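Local coordinates for protein glycine cleavage system transcriptional repressor, putative (Vibrio cholerae, PDB 1U8S) that probably represses transcription of the glycine cleavage system genes, as a two-chain assembly with two ACT domains per chain, at residues Pro17-Glu22 with His73-Met78. Sequence-based numbering, arbitrary orientation.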
loop_
_atom_site.group_PDB
_atom_site.type_symbol
_atom_site.label_atom_id
_atom_site.label_comp_id
_atom_site.label_asym_id
_atom_site.label_seq_id
_atom_site.Cartn_x
_atom_site.Cartn_y
_atom_site.Cartn_z
ATOM N N PRO B 17 -8.890 -16.784 -1.798
ATOM C CA PRO B 17 -10.035 -16.353 -0.992
ATOM C C PRO B 17 -9.822 -15.866 0.445
ATOM O O PRO B 17 -10.274 -14.771 0.792
ATOM C CB PRO B 17 -10.963 -17.552 -1.080
ATOM C CG PRO B 17 -10.799 -17.938 -2.526
ATOM C CD PRO B 17 -9.286 -17.871 -2.716
ATOM N N GLY B 18 -9.140 -16.643 1.281
ATOM C CA GLY B 18 -8.966 -16.208 2.661
ATOM C C GLY B 18 -7.578 -15.879 3.186
ATOM O O GLY B 18 -7.372 -15.811 4.400
ATOM N N ILE B 19 -6.622 -15.653 2.293
ATOM C CA ILE B 19 -5.268 -15.348 2.730
ATOM C C ILE B 19 -5.232 -14.144 3.673
ATOM O O ILE B 19 -4.588 -14.193 4.723
ATOM C CB ILE B 19 -4.335 -15.103 1.518
ATOM C CG1 ILE B 19 -2.882 -15.039 1.986
ATOM C CG2 ILE B 19 -4.725 -13.827 0.796
ATOM C CD1 ILE B 19 -2.288 -16.394 2.320
ATOM N N CYS B 20 -5.945 -13.076 3.316
ATOM C CA CYS B 20 -5.984 -11.865 4.135
ATOM C C CYS B 20 -6.760 -12.049 5.445
ATOM O O CYS B 20 -6.592 -11.278 6.383
ATOM C CB CYS B 20 -6.584 -10.709 3.327
ATOM S SG CYS B 20 -6.421 -9.075 4.098
ATOM N N ASN B 21 -7.618 -13.063 5.507
ATOM C CA ASN B 21 -8.375 -13.334 6.725
ATOM C C ASN B 21 -7.419 -13.805 7.808
ATOM O O ASN B 21 -7.335 -13.218 8.882
ATOM C CB ASN B 21 -9.418 -14.430 6.488
ATOM C CG ASN B 21 -10.764 -13.878 6.062
ATOM O OD1 ASN B 21 -11.482 -14.502 5.277
ATOM N ND2 ASN B 21 -11.125 -12.713 6.593
ATOM N N GLU B 22 -6.694 -14.871 7.503
ATOM C CA GLU B 22 -5.748 -15.461 8.438
ATOM C C GLU B 22 -4.724 -14.458 8.937
ATOM O O GLU B 22 -4.345 -14.481 10.108
ATOM C CB GLU B 22 -5.046 -16.641 7.769
ATOM C CG GLU B 22 -6.020 -17.660 7.197
ATOM C CD GLU B 22 -5.391 -18.545 6.138
ATOM O OE1 GLU B 22 -6.142 -19.275 5.453
ATOM O OE2 GLU B 22 -4.149 -18.513 5.992
ATOM N N HIS B 73 1.132 -21.797 3.479
ATOM C CA HIS B 73 0.394 -21.086 2.441
ATOM C C HIS B 73 1.318 -20.543 1.355
ATOM O O HIS B 73 0.892 -19.775 0.494
ATOM C CB HIS B 73 -0.413 -19.940 3.064
ATOM C CG HIS B 73 -1.465 -20.403 4.027
ATOM N ND1 HIS B 73 -1.162 -20.892 5.279
ATOM C CD2 HIS B 73 -2.812 -20.493 3.901
ATOM C CE1 HIS B 73 -2.278 -21.267 5.884
ATOM N NE2 HIS B 73 -3.292 -21.037 5.069
ATOM N N ASP B 74 2.583 -20.953 1.392
ATOM C CA ASP B 74 3.561 -20.499 0.409
ATOM C C ASP B 74 3.666 -18.976 0.434
ATOM O O ASP B 74 4.095 -18.343 -0.535
ATOM C CB ASP B 74 3.170 -20.987 -0.991
ATOM C CG ASP B 74 3.886 -22.276 -1.381
ATOM O OD1 ASP B 74 5.120 -22.226 -1.597
ATOM O OD2 ASP B 74 3.221 -23.335 -1.465
ATOM N N LEU B 75 3.274 -18.405 1.567
ATOM C CA LEU B 75 3.302 -16.970 1.790
ATOM C C LEU B 75 4.742 -16.568 2.128
ATOM O O LEU B 75 5.506 -17.375 2.647
ATOM C CB LEU B 75 2.365 -16.657 2.951
ATOM C CG LEU B 75 1.825 -15.253 3.193
ATOM C CD1 LEU B 75 0.837 -15.317 4.348
ATOM C CD2 LEU B 75 2.956 -14.295 3.507
ATOM N N ILE B 76 5.124 -15.334 1.823
ATOM C CA ILE B 76 6.479 -14.872 2.123
ATOM C C ILE B 76 6.378 -13.715 3.101
ATOM O O ILE B 76 5.726 -12.720 2.806
ATOM C CB ILE B 76 7.195 -14.349 0.871
ATOM C CG1 ILE B 76 6.944 -15.278 -0.311
ATOM C CG2 ILE B 76 8.690 -14.268 1.130
ATOM C CD1 ILE B 76 7.530 -14.759 -1.617
ATOM N N THR B 77 7.025 -13.824 4.254
ATOM C CA THR B 77 6.947 -12.748 5.233
ATOM C C THR B 77 8.251 -12.012 5.505
ATOM O O THR B 77 9.343 -12.488 5.198
ATOM C CB THR B 77 6.409 -13.253 6.565
ATOM O OG1 THR B 77 7.381 -14.111 7.176
ATOM C CG2 THR B 77 5.117 -14.016 6.343
ATOM N N MET B 78 8.108 -10.839 6.103
ATOM C CA MET B 78 9.229 -9.984 6.426
ATOM C C MET B 78 8.712 -9.052 7.519
ATOM O O MET B 78 7.676 -8.420 7.346
ATOM C CB MET B 78 9.614 -9.202 5.168
ATOM C CG MET B 78 10.963 -8.529 5.194
ATOM S SD MET B 78 11.482 -8.082 3.501
ATOM C CE MET B 78 10.576 -6.514 3.243
#
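OE2 of Glu-22 lies over one face of the His-73 imidazole. Glu-22 OE2 comes within 2.8 Å of His-73 NE2, but the angle is poor for a hydrogen bond, because the oxygen sits above the ring. Carboxylate and ring planes are turned 65° apart. Beyond CG the Glu-22 side chain runs out straight, and it and the histidine approach each other from opposing sides. Beside this polar pair, the end of Ile-19 makes the apolar part of the contact. Ile-19 CD1 packs against Leu-75 CD1 at 3.9 Å. The same Ile-19 CD1 reaches His-73 CB at 4.1 Å. CG1 of Ile-19 is anti to the backbone N (chi1 -170°), and this branch carries CD1 across to Leu-75 and His-73. Both polar side chains have other partners that help to position them. Glu-22 OE1 forms a salt bridge with Arg-16, and His-73 ND1 is hydrogen-bonded to Leu-69 O. Ile-19 also touches Phe-46, and Leu-75 touches Ala-11, so the apolar cluster continues onto the sheet. The contact thus joins the start of helix 19-28, N-capped by Gly-18, to the turn between helix 56-71 and strand 76-82, within the βαββαβ fold of an ACT domain.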